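Long-range contacts in cytochrome CH (Methylobacterium extorquens, PDB 1QN2), which probably carries electrons as a soluble class I c-type cytochrome, through the iron of its heme c: residues V25-K30 / Y44-A49; A35-G40 / L55-A60; D61-L66 / K87-I92. One frame throughout, in Å; residues are numbered along the deposited sequence.

Contact 1: V25-K30 / Y44-A49; sequences VGPTLK and YAFSDA. With HEC (heme c), chain D.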
# COMPACT_ATOMS: atom_id res chain seq x y z
N VAL A 25 3.02 -10.74 7.62
CA VAL A 25 4.05 -9.76 8.06
C VAL A 25 3.41 -8.35 7.96
O VAL A 25 3.60 -7.52 8.83
CB VAL A 25 5.25 -9.79 7.10
CG1 VAL A 25 6.09 -8.53 7.27
CG2 VAL A 25 6.07 -11.05 7.24
N GLY A 26 2.67 -8.18 6.88
CA GLY A 26 1.97 -6.95 6.58
C GLY A 26 0.47 -7.16 6.65
O GLY A 26 -0.03 -8.29 6.68
N PRO A 27 -0.30 -6.07 6.69
CA PRO A 27 -1.76 -6.26 6.81
C PRO A 27 -2.40 -6.68 5.49
O PRO A 27 -1.78 -6.55 4.44
CB PRO A 27 -2.23 -4.83 7.16
CG PRO A 27 -1.28 -3.99 6.33
CD PRO A 27 0.06 -4.65 6.60
N THR A 28 -3.64 -7.15 5.58
CA THR A 28 -4.33 -7.54 4.32
C THR A 28 -4.65 -6.20 3.59
O THR A 28 -4.91 -5.22 4.30
CB THR A 28 -5.68 -8.21 4.64
OG1 THR A 28 -6.46 -8.30 3.45
CG2 THR A 28 -6.44 -7.40 5.68
N LEU A 29 -4.58 -6.19 2.27
CA LEU A 29 -4.84 -4.98 1.50
C LEU A 29 -6.26 -4.95 0.97
O LEU A 29 -6.61 -4.13 0.11
CB LEU A 29 -3.83 -4.87 0.35
CG LEU A 29 -2.40 -4.69 0.87
CD1 LEU A 29 -1.41 -4.43 -0.24
CD2 LEU A 29 -2.37 -3.61 1.95
N LYS A 30 -7.11 -5.84 1.47
CA LYS A 30 -8.49 -5.83 0.96
C LYS A 30 -9.16 -4.50 1.27
O LYS A 30 -9.18 -4.05 2.42
CB LYS A 30 -9.28 -6.99 1.55
CG LYS A 30 -10.74 -7.07 1.11
CD LYS A 30 -11.42 -8.26 1.79
CE LYS A 30 -12.92 -8.26 1.59
NZ LYS A 30 -13.62 -9.05 2.65
N TYR A 44 -4.94 -5.22 12.48
CA TYR A 44 -3.48 -5.47 12.33
C TYR A 44 -2.76 -4.47 13.26
O TYR A 44 -3.32 -3.40 13.49
CB TYR A 44 -3.08 -5.18 10.88
CG TYR A 44 -1.60 -5.25 10.61
CD1 TYR A 44 -0.96 -6.45 10.36
CD2 TYR A 44 -0.82 -4.09 10.68
CE1 TYR A 44 0.40 -6.51 10.14
CE2 TYR A 44 0.53 -4.14 10.47
CZ TYR A 44 1.14 -5.35 10.20
OH TYR A 44 2.50 -5.41 9.99
N ALA A 45 -1.59 -4.82 13.78
CA ALA A 45 -0.85 -3.95 14.68
C ALA A 45 0.02 -2.96 13.91
O ALA A 45 1.19 -3.24 13.65
CB ALA A 45 0.03 -4.80 15.60
N PHE A 46 -0.55 -1.82 13.53
CA PHE A 46 0.19 -0.81 12.78
C PHE A 46 1.15 -0.03 13.69
O PHE A 46 0.99 0.05 14.90
CB PHE A 46 -0.79 0.18 12.14
CG PHE A 46 -1.63 -0.44 11.04
CD1 PHE A 46 -1.10 -0.61 9.78
CD2 PHE A 46 -2.94 -0.79 11.29
CE1 PHE A 46 -1.87 -1.14 8.75
CE2 PHE A 46 -3.73 -1.32 10.28
CZ PHE A 46 -3.19 -1.50 9.01
N SER A 47 2.16 0.55 13.06
CA SER A 47 3.14 1.36 13.81
C SER A 47 2.43 2.63 14.32
O SER A 47 1.37 2.99 13.80
CB SER A 47 4.24 1.81 12.80
OG SER A 47 3.66 2.77 11.91
N ASP A 48 3.01 3.32 15.29
CA ASP A 48 2.32 4.55 15.75
C ASP A 48 2.32 5.58 14.63
O ASP A 48 1.37 6.35 14.45
CB ASP A 48 3.07 5.12 16.96
CG ASP A 48 2.41 4.75 18.27
OD1 ASP A 48 1.23 5.11 18.46
OD2 ASP A 48 3.07 4.11 19.10
N ALA A 49 3.41 5.58 13.87
CA ALA A 49 3.57 6.52 12.77
C ALA A 49 2.45 6.43 11.76
O ALA A 49 1.83 7.43 11.38
CB ALA A 49 4.93 6.36 12.11
FE HEC D . 3.26 -2.85 2.54
CHA HEC D . 1.51 -1.26 5.02
CHB HEC D . 1.10 -1.56 0.19
CHC HEC D . 5.40 -3.86 0.01
CHD HEC D . 5.05 -4.59 4.80
NA HEC D . 1.57 -1.64 2.59
C1A HEC D . 1.04 -1.07 3.73
C2A HEC D . -0.00 -0.29 3.32
C3A HEC D . -0.12 -0.36 1.97
C4A HEC D . 0.86 -1.21 1.51
CMA HEC D . -1.21 0.41 1.24
CAA HEC D . -0.90 0.54 4.20
CBA HEC D . -2.12 -0.30 4.58
CGA HEC D . -3.02 0.32 5.65
O1A HEC D . -2.98 1.54 5.92
O2A HEC D . -4.07 -0.31 5.95
NB HEC D . 3.24 -2.78 0.46
C1B HEC D . 2.22 -2.23 -0.28
C2B HEC D . 2.45 -2.58 -1.59
C3B HEC D . 3.70 -3.14 -1.67
C4B HEC D . 4.17 -3.33 -0.38
CMB HEC D . 1.65 -2.25 -2.84
CAB HEC D . 4.35 -3.43 -2.88
CBB HEC D . 4.80 -2.41 -3.73
NC HEC D . 4.98 -4.00 2.43
C1C HEC D . 5.65 -4.35 1.29
C2C HEC D . 6.60 -5.27 1.67
C3C HEC D . 6.49 -5.50 3.02
C4C HEC D . 5.49 -4.68 3.49
CMC HEC D . 7.65 -6.06 0.91
CAC HEC D . 7.28 -6.39 3.76
CBC HEC D . 8.67 -6.40 3.74
ND HEC D . 3.26 -2.92 4.60
C1D HEC D . 4.14 -3.68 5.30
C2D HEC D . 3.93 -3.37 6.63
C3D HEC D . 2.93 -2.46 6.69
C4D HEC D . 2.51 -2.14 5.43
CMD HEC D . 4.59 -3.88 7.90
CAD HEC D . 2.40 -1.80 7.95
CBD HEC D . 3.20 -0.49 7.97
CGD HEC D . 3.11 0.25 9.31
O1D HEC D . 3.85 1.26 9.44
O2D HEC D . 2.29 -0.07 10.19

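Contact 2: A35-G40 / L55-A60; sequences AKAGEG and LTWDQA. With HEC (heme c), chain D.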
# COMPACT_ATOMS: atom_id res chain seq x y z
N ALA A 35 -9.35 3.91 1.92
CA ALA A 35 -9.56 3.68 3.35
C ALA A 35 -8.63 4.56 4.18
O ALA A 35 -7.65 5.12 3.68
CB ALA A 35 -9.32 2.22 3.68
N LYS A 36 -8.94 4.69 5.47
CA LYS A 36 -8.07 5.50 6.36
C LYS A 36 -6.83 4.66 6.69
O LYS A 36 -6.99 3.48 7.02
CB LYS A 36 -8.84 5.82 7.64
CG LYS A 36 -8.53 7.19 8.22
CD LYS A 36 -7.35 7.13 9.17
CE LYS A 36 -7.68 7.75 10.52
NZ LYS A 36 -8.05 6.71 11.53
N ALA A 37 -5.64 5.22 6.61
CA ALA A 37 -4.44 4.47 6.90
C ALA A 37 -4.27 4.08 8.35
O ALA A 37 -4.62 4.81 9.27
CB ALA A 37 -3.20 5.15 6.35
N GLY A 38 -3.72 2.88 8.54
CA GLY A 38 -3.43 2.29 9.82
C GLY A 38 -4.58 2.12 10.79
O GLY A 38 -4.37 2.13 12.01
N GLU A 39 -5.79 1.98 10.27
CA GLU A 39 -6.97 1.84 11.10
C GLU A 39 -7.69 0.52 10.90
O GLU A 39 -8.38 0.06 11.82
CB GLU A 39 -7.94 3.00 10.82
N GLY A 40 -7.57 -0.13 9.74
CA GLY A 40 -8.29 -1.39 9.58
C GLY A 40 -7.49 -2.67 9.53
O GLY A 40 -6.74 -3.01 10.45
N LEU A 55 -3.74 9.90 7.35
CA LEU A 55 -3.85 9.84 5.90
C LEU A 55 -5.04 8.98 5.43
O LEU A 55 -5.52 8.08 6.11
CB LEU A 55 -2.57 9.19 5.32
CG LEU A 55 -1.26 9.97 5.38
CD1 LEU A 55 -0.11 9.15 4.83
CD2 LEU A 55 -1.32 11.33 4.72
N THR A 56 -5.49 9.33 4.23
CA THR A 56 -6.56 8.61 3.53
C THR A 56 -5.91 8.02 2.25
O THR A 56 -5.29 8.79 1.50
CB THR A 56 -7.72 9.51 3.10
OG1 THR A 56 -8.56 9.79 4.23
CG2 THR A 56 -8.56 8.79 2.04
N TRP A 57 -6.01 6.72 2.06
CA TRP A 57 -5.40 6.10 0.92
C TRP A 57 -6.00 6.45 -0.41
O TRP A 57 -6.47 5.57 -1.14
CB TRP A 57 -5.21 4.60 1.09
CG TRP A 57 -4.17 4.26 2.12
CD1 TRP A 57 -4.29 3.36 3.13
CD2 TRP A 57 -2.86 4.84 2.23
NE1 TRP A 57 -3.11 3.31 3.85
CE2 TRP A 57 -2.24 4.23 3.35
CE3 TRP A 57 -2.15 5.78 1.49
CZ2 TRP A 57 -0.93 4.53 3.72
CZ3 TRP A 57 -0.87 6.11 1.89
CH2 TRP A 57 -0.27 5.49 2.99
N ASP A 58 -6.00 7.73 -0.78
CA ASP A 58 -6.54 8.08 -2.11
C ASP A 58 -5.43 7.82 -3.14
O ASP A 58 -4.35 7.38 -2.69
CB ASP A 58 -6.99 9.52 -2.15
CG ASP A 58 -5.94 10.57 -1.89
OD1 ASP A 58 -4.74 10.29 -1.72
OD2 ASP A 58 -6.32 11.77 -1.84
N GLN A 59 -5.62 8.06 -4.42
CA GLN A 59 -4.57 7.80 -5.41
C GLN A 59 -3.33 8.62 -5.16
O GLN A 59 -2.20 8.13 -5.31
CB GLN A 59 -5.12 8.05 -6.82
CG GLN A 59 -6.51 8.65 -6.82
CD GLN A 59 -7.58 7.63 -6.50
OE1 GLN A 59 -7.81 6.69 -7.26
NE2 GLN A 59 -8.25 7.81 -5.36
N ALA A 60 -3.51 9.88 -4.79
CA ALA A 60 -2.41 10.79 -4.53
C ALA A 60 -1.52 10.30 -3.40
O ALA A 60 -0.30 10.22 -3.56
CB ALA A 60 -2.93 12.19 -4.23
FE HEC D . 3.26 -2.85 2.54
CHA HEC D . 1.51 -1.26 5.02
CHB HEC D . 1.10 -1.56 0.19
CHC HEC D . 5.40 -3.86 0.01
CHD HEC D . 5.05 -4.59 4.80
NA HEC D . 1.57 -1.64 2.59
C1A HEC D . 1.04 -1.07 3.73
C2A HEC D . -0.00 -0.29 3.32
C3A HEC D . -0.12 -0.36 1.97
C4A HEC D . 0.86 -1.21 1.51
CMA HEC D . -1.21 0.41 1.24
CAA HEC D . -0.90 0.54 4.20
CBA HEC D . -2.12 -0.30 4.58
CGA HEC D . -3.02 0.32 5.65
O1A HEC D . -2.98 1.54 5.92
O2A HEC D . -4.07 -0.31 5.95
NB HEC D . 3.24 -2.78 0.46
C1B HEC D . 2.22 -2.23 -0.28
C2B HEC D . 2.45 -2.58 -1.59
C3B HEC D . 3.70 -3.14 -1.67
C4B HEC D . 4.17 -3.33 -0.38
CMB HEC D . 1.65 -2.25 -2.84
CAB HEC D . 4.35 -3.43 -2.88
CBB HEC D . 4.80 -2.41 -3.73
NC HEC D . 4.98 -4.00 2.43
C1C HEC D . 5.65 -4.35 1.29
C2C HEC D . 6.60 -5.27 1.67
C3C HEC D . 6.49 -5.50 3.02
C4C HEC D . 5.49 -4.68 3.49
CMC HEC D . 7.65 -6.06 0.91
CAC HEC D . 7.28 -6.39 3.76
CBC HEC D . 8.67 -6.40 3.74
ND HEC D . 3.26 -2.92 4.60
C1D HEC D . 4.14 -3.68 5.30
C2D HEC D . 3.93 -3.37 6.63
C3D HEC D . 2.93 -2.46 6.69
C4D HEC D . 2.51 -2.14 5.43
CMD HEC D . 4.59 -3.88 7.90
CAD HEC D . 2.40 -1.80 7.95
CBD HEC D . 3.20 -0.49 7.97
CGD HEC D . 3.11 0.25 9.31
O1D HEC D . 3.85 1.26 9.44
O2D HEC D . 2.29 -0.07 10.19

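Contact 3: D61-L66 / K87-I92; sequences DLKQWL and KKVDDI. With HEC (heme c), chain D.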
# COMPACT_ATOMS: atom_id res chain seq x y z
N ASP A 61 -2.11 9.96 -2.26
CA ASP A 61 -1.29 9.48 -1.15
C ASP A 61 -0.67 8.13 -1.45
O ASP A 61 0.50 7.89 -1.12
CB ASP A 61 -2.08 9.47 0.15
CG ASP A 61 -2.34 10.88 0.66
OD1 ASP A 61 -1.45 11.73 0.46
OD2 ASP A 61 -3.40 11.13 1.25
N LEU A 62 -1.42 7.22 -2.09
CA LEU A 62 -0.82 5.91 -2.39
C LEU A 62 0.37 6.07 -3.32
O LEU A 62 1.37 5.36 -3.25
CB LEU A 62 -1.88 5.03 -3.08
CG LEU A 62 -2.88 4.34 -2.14
CD1 LEU A 62 -3.93 3.54 -2.91
CD2 LEU A 62 -2.14 3.45 -1.15
N LYS A 63 0.26 7.04 -4.23
CA LYS A 63 1.35 7.26 -5.18
C LYS A 63 2.63 7.61 -4.42
O LYS A 63 3.69 7.03 -4.66
CB LYS A 63 0.99 8.43 -6.11
CG LYS A 63 0.98 8.10 -7.59
CD LYS A 63 -0.05 8.97 -8.30
CE LYS A 63 0.09 8.90 -9.81
NZ LYS A 63 -0.69 9.97 -10.48
N GLN A 64 2.52 8.57 -3.51
CA GLN A 64 3.71 8.96 -2.75
C GLN A 64 4.21 7.83 -1.87
O GLN A 64 5.41 7.56 -1.83
CB GLN A 64 3.43 10.22 -1.94
CG GLN A 64 2.98 11.36 -2.89
CD GLN A 64 2.65 12.64 -2.15
OE1 GLN A 64 2.67 12.69 -0.92
NE2 GLN A 64 2.35 13.69 -2.91
N TRP A 65 3.30 7.16 -1.19
CA TRP A 65 3.59 6.05 -0.31
C TRP A 65 4.34 4.93 -1.00
O TRP A 65 5.32 4.39 -0.48
CB TRP A 65 2.30 5.52 0.32
CG TRP A 65 2.37 4.24 1.07
CD1 TRP A 65 1.80 3.03 0.72
CD2 TRP A 65 2.97 4.04 2.35
NE1 TRP A 65 2.04 2.10 1.71
CE2 TRP A 65 2.76 2.70 2.72
CE3 TRP A 65 3.66 4.89 3.23
CZ2 TRP A 65 3.23 2.18 3.92
CZ3 TRP A 65 4.13 4.37 4.42
CH2 TRP A 65 3.91 3.03 4.76
N LEU A 66 3.90 4.53 -2.20
CA LEU A 66 4.61 3.45 -2.88
C LEU A 66 5.94 3.90 -3.44
O LEU A 66 6.88 3.10 -3.55
CB LEU A 66 3.73 2.83 -3.97
CG LEU A 66 2.43 2.18 -3.50
CD1 LEU A 66 1.76 1.37 -4.62
CD2 LEU A 66 2.67 1.25 -2.31
N LYS A 87 4.85 5.00 -13.56
CA LYS A 87 3.87 4.22 -14.34
C LYS A 87 3.58 2.90 -13.61
O LYS A 87 2.45 2.45 -13.53
CB LYS A 87 4.47 3.91 -15.71
N LYS A 88 4.65 2.30 -13.09
CA LYS A 88 4.47 1.03 -12.36
C LYS A 88 3.60 1.26 -11.13
O LYS A 88 2.74 0.45 -10.79
CB LYS A 88 5.82 0.46 -11.95
CG LYS A 88 5.84 -1.05 -11.81
CD LYS A 88 7.26 -1.59 -11.83
CE LYS A 88 7.70 -1.92 -13.26
NZ LYS A 88 8.07 -3.35 -13.40
N VAL A 89 3.84 2.38 -10.46
CA VAL A 89 3.05 2.70 -9.27
C VAL A 89 1.57 2.82 -9.63
O VAL A 89 0.71 2.30 -8.91
CB VAL A 89 3.51 4.04 -8.65
CG1 VAL A 89 2.49 4.49 -7.61
CG2 VAL A 89 4.88 3.89 -8.02
N ASP A 90 1.27 3.49 -10.74
CA ASP A 90 -0.10 3.67 -11.19
C ASP A 90 -0.73 2.29 -11.49
O ASP A 90 -1.87 2.06 -11.12
CB ASP A 90 -0.14 4.51 -12.47
CG ASP A 90 -0.09 6.00 -12.25
OD1 ASP A 90 -0.51 6.49 -11.19
OD2 ASP A 90 0.39 6.70 -13.17
N ASP A 91 0.05 1.44 -12.14
CA ASP A 91 -0.43 0.09 -12.48
C ASP A 91 -0.81 -0.67 -11.22
O ASP A 91 -1.85 -1.31 -11.11
CB ASP A 91 0.64 -0.67 -13.27
CG ASP A 91 0.79 -0.11 -14.68
OD1 ASP A 91 -0.12 0.62 -15.11
OD2 ASP A 91 1.80 -0.40 -15.33
N ILE A 92 0.08 -0.58 -10.23
CA ILE A 92 -0.20 -1.26 -8.96
C ILE A 92 -1.48 -0.73 -8.35
O ILE A 92 -2.32 -1.48 -7.85
CB ILE A 92 0.98 -1.07 -7.98
CG1 ILE A 92 2.19 -1.85 -8.47
CG2 ILE A 92 0.58 -1.49 -6.57
CD1 ILE A 92 3.45 -1.82 -7.67
FE HEC D . 3.26 -2.85 2.54
CHA HEC D . 1.51 -1.26 5.02
CHB HEC D . 1.10 -1.56 0.19
CHC HEC D . 5.40 -3.86 0.01
CHD HEC D . 5.05 -4.59 4.80
NA HEC D . 1.57 -1.64 2.59
C1A HEC D . 1.04 -1.07 3.73
C2A HEC D . -0.00 -0.29 3.32
C3A HEC D . -0.12 -0.36 1.97
C4A HEC D . 0.86 -1.21 1.51
CMA HEC D . -1.21 0.41 1.24
CAA HEC D . -0.90 0.54 4.20
CBA HEC D . -2.12 -0.30 4.58
CGA HEC D . -3.02 0.32 5.65
O1A HEC D . -2.98 1.54 5.92
O2A HEC D . -4.07 -0.31 5.95
NB HEC D . 3.24 -2.78 0.46
C1B HEC D . 2.22 -2.23 -0.28
C2B HEC D . 2.45 -2.58 -1.59
C3B HEC D . 3.70 -3.14 -1.67
C4B HEC D . 4.17 -3.33 -0.38
CMB HEC D . 1.65 -2.25 -2.84
CAB HEC D . 4.35 -3.43 -2.88
CBB HEC D . 4.80 -2.41 -3.73
NC HEC D . 4.98 -4.00 2.43
C1C HEC D . 5.65 -4.35 1.29
C2C HEC D . 6.60 -5.27 1.67
C3C HEC D . 6.49 -5.50 3.02
C4C HEC D . 5.49 -4.68 3.49
CMC HEC D . 7.65 -6.06 0.91
CAC HEC D . 7.28 -6.39 3.76
CBC HEC D . 8.67 -6.40 3.74
ND HEC D . 3.26 -2.92 4.60
C1D HEC D . 4.14 -3.68 5.30
C2D HEC D . 3.93 -3.37 6.63
C3D HEC D . 2.93 -2.46 6.69
C4D HEC D . 2.51 -2.14 5.43
CMD HEC D . 4.59 -3.88 7.90
CAD HEC D . 2.40 -1.80 7.95
CBD HEC D . 3.20 -0.49 7.97
CGD HEC D . 3.11 0.25 9.31
O1D HEC D . 3.85 1.26 9.44
O2D HEC D . 2.29 -0.07 10.19

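Contact 1: V25-K30 / Y44-A49
Pro-27 and Tyr-44 are where the two loop backbones come nearest, with their CA atoms 5.8 Å apart. Tyr-44 has CG anti to its backbone N (chi1 174°), which brings that CG to 3.5 Å from Pro-27 CB. Pro-27 CB lies over one face of the Tyr-44 ring as a CH-pi contact, 3.9 Å from the centroid. Val-25 O lies at the ring edge, near its plane, and accepts a 2.6 Å hydrogen bond from Tyr-44 OH. Phe-46 crosses Pro-27 at about a right angle, its CE1 3.8 Å from Pro-27 CG, while Tyr-44 CD2 stands over the centre of the phenylalanine ring. A phenylalanine in place of Tyr-44 would probably leave Val-25 O without its hydroxyl mate. Ser-47, N-cap of helix 48-53, grips one heme propionate twice: its N donates to O2D and its OG to O1D, each pair 2.9 Å apart. Pro-27 O in turn accepts from ND1 of His-18, the histidine of the CXXCH heme-binding motif. The polar bonds thus fix the loops and a propionate at one heme edge, while the packed rings and proline probably limit water there.

Contact 2: A35-G40 / L55-A60
Ala-37 turns its CB toward the indole of Trp-57, within a single antiparallel beta bridge that lines the propionate end of the heme pocket in this class I cytochrome c fold. The approach is tight and oblique to the ring: Ala-37 CB is 3.1 Å from Trp-57 NE1 and 3.3 Å from CE2. The heme methyl CMA lies over one face of the Trp-57 indole. The ring edge meets the propionate in plane, and NE1 donates to O1A at 2.7 Å in a nearly straight bond (167°). Leu-55 packs on the alanine from the 55-60 segment, CB to CB 4.2 Å.

The bridge that holds these groups pairs Lys-36 with Thr-56, a non-hydrogen-bonded pair with CA atoms 4.5 Å apart; both CB bonds point away, though the Lys-36 chain still passes near Leu-55 O. Flanking it, Trp-57 N reaches Ala-35 O at 2.8 Å. On the other flank Ala-37 N bonds to Leu-55 O at 2.9 Å. An inverse gamma turn centred on Trp-57 leads to Asp-58, the N-cap of helix 59-67. Two N-H groups converge on one propionate oxygen, which would probably stabilise a negative charge there: besides the indole, Gly-38 N donates to O1A at 3.0 Å.

Contact 3: D61-L66 / K87-I92
Leu-66 and Val-89 meet where helix 59-67 packs across helix 86-98, an interhelical contact in the core of the class I cytochrome c fold. The axes of the two short segments approach to 9.8 Å, with their N-to-C directions 123° apart.

The tight part is apolar and faces the heme. Leu-66 splits its branches between two tasks: CD1 touches Ile-92 CG2 at 3.7 Å, and CD2 rests 3.7 Å from the heme methyl CMB. Ile-92 CG2 reaches the same methyl, CMB, at 4.0 Å, so leucine, isoleucine and heme close into one cluster. Val-89 has CG1 anti to its backbone N (chi1 168°), and this methyl packs 4.2 Å from Leu-66 CB and 3.9 Å from Lys-63 CA. Ile-92 also touches Ala-10 of helix 4-10, which ties the N-terminal helix to the cluster.

The outer side is looser. Lys-63 is exposed and runs past Val-89 toward Asp-90, where NZ and OD1 form a long salt bridge whose geometry is doubtful, since the modelled position of OD1 is uncertain.

One residue back from Leu-66, on the heme side of helix 59-67, Trp-65 presents the edge of its indole to the porphyrin, with NE1 3.3 Å from heme C3A.

In the fold
All three contacts touch the one heme. Contacts 1 and 2 cross along the chain, their segments alternating, and contact 3 follows both. The centres of contacts 1 and 2 lie about 12 Å apart. Those of contacts 2 and 3 are about 13 Å apart. Contacts 1 and 3, with centres about 18 Å apart, sit on opposite sides of the chain's centre. Contacts 1 and 2 meet directly, Phe-46 CD2 lying 3.3 Å from Gly-38 O. Contacts 2 and 3 share helix 59-67, and Trp-57 meets Trp-65 with ring planes at about 40°. The loops bind the propionates and, with the helices, pack against the porphyrin, so the three contacts line different parts of one heme pocket, consistent with electron transfer.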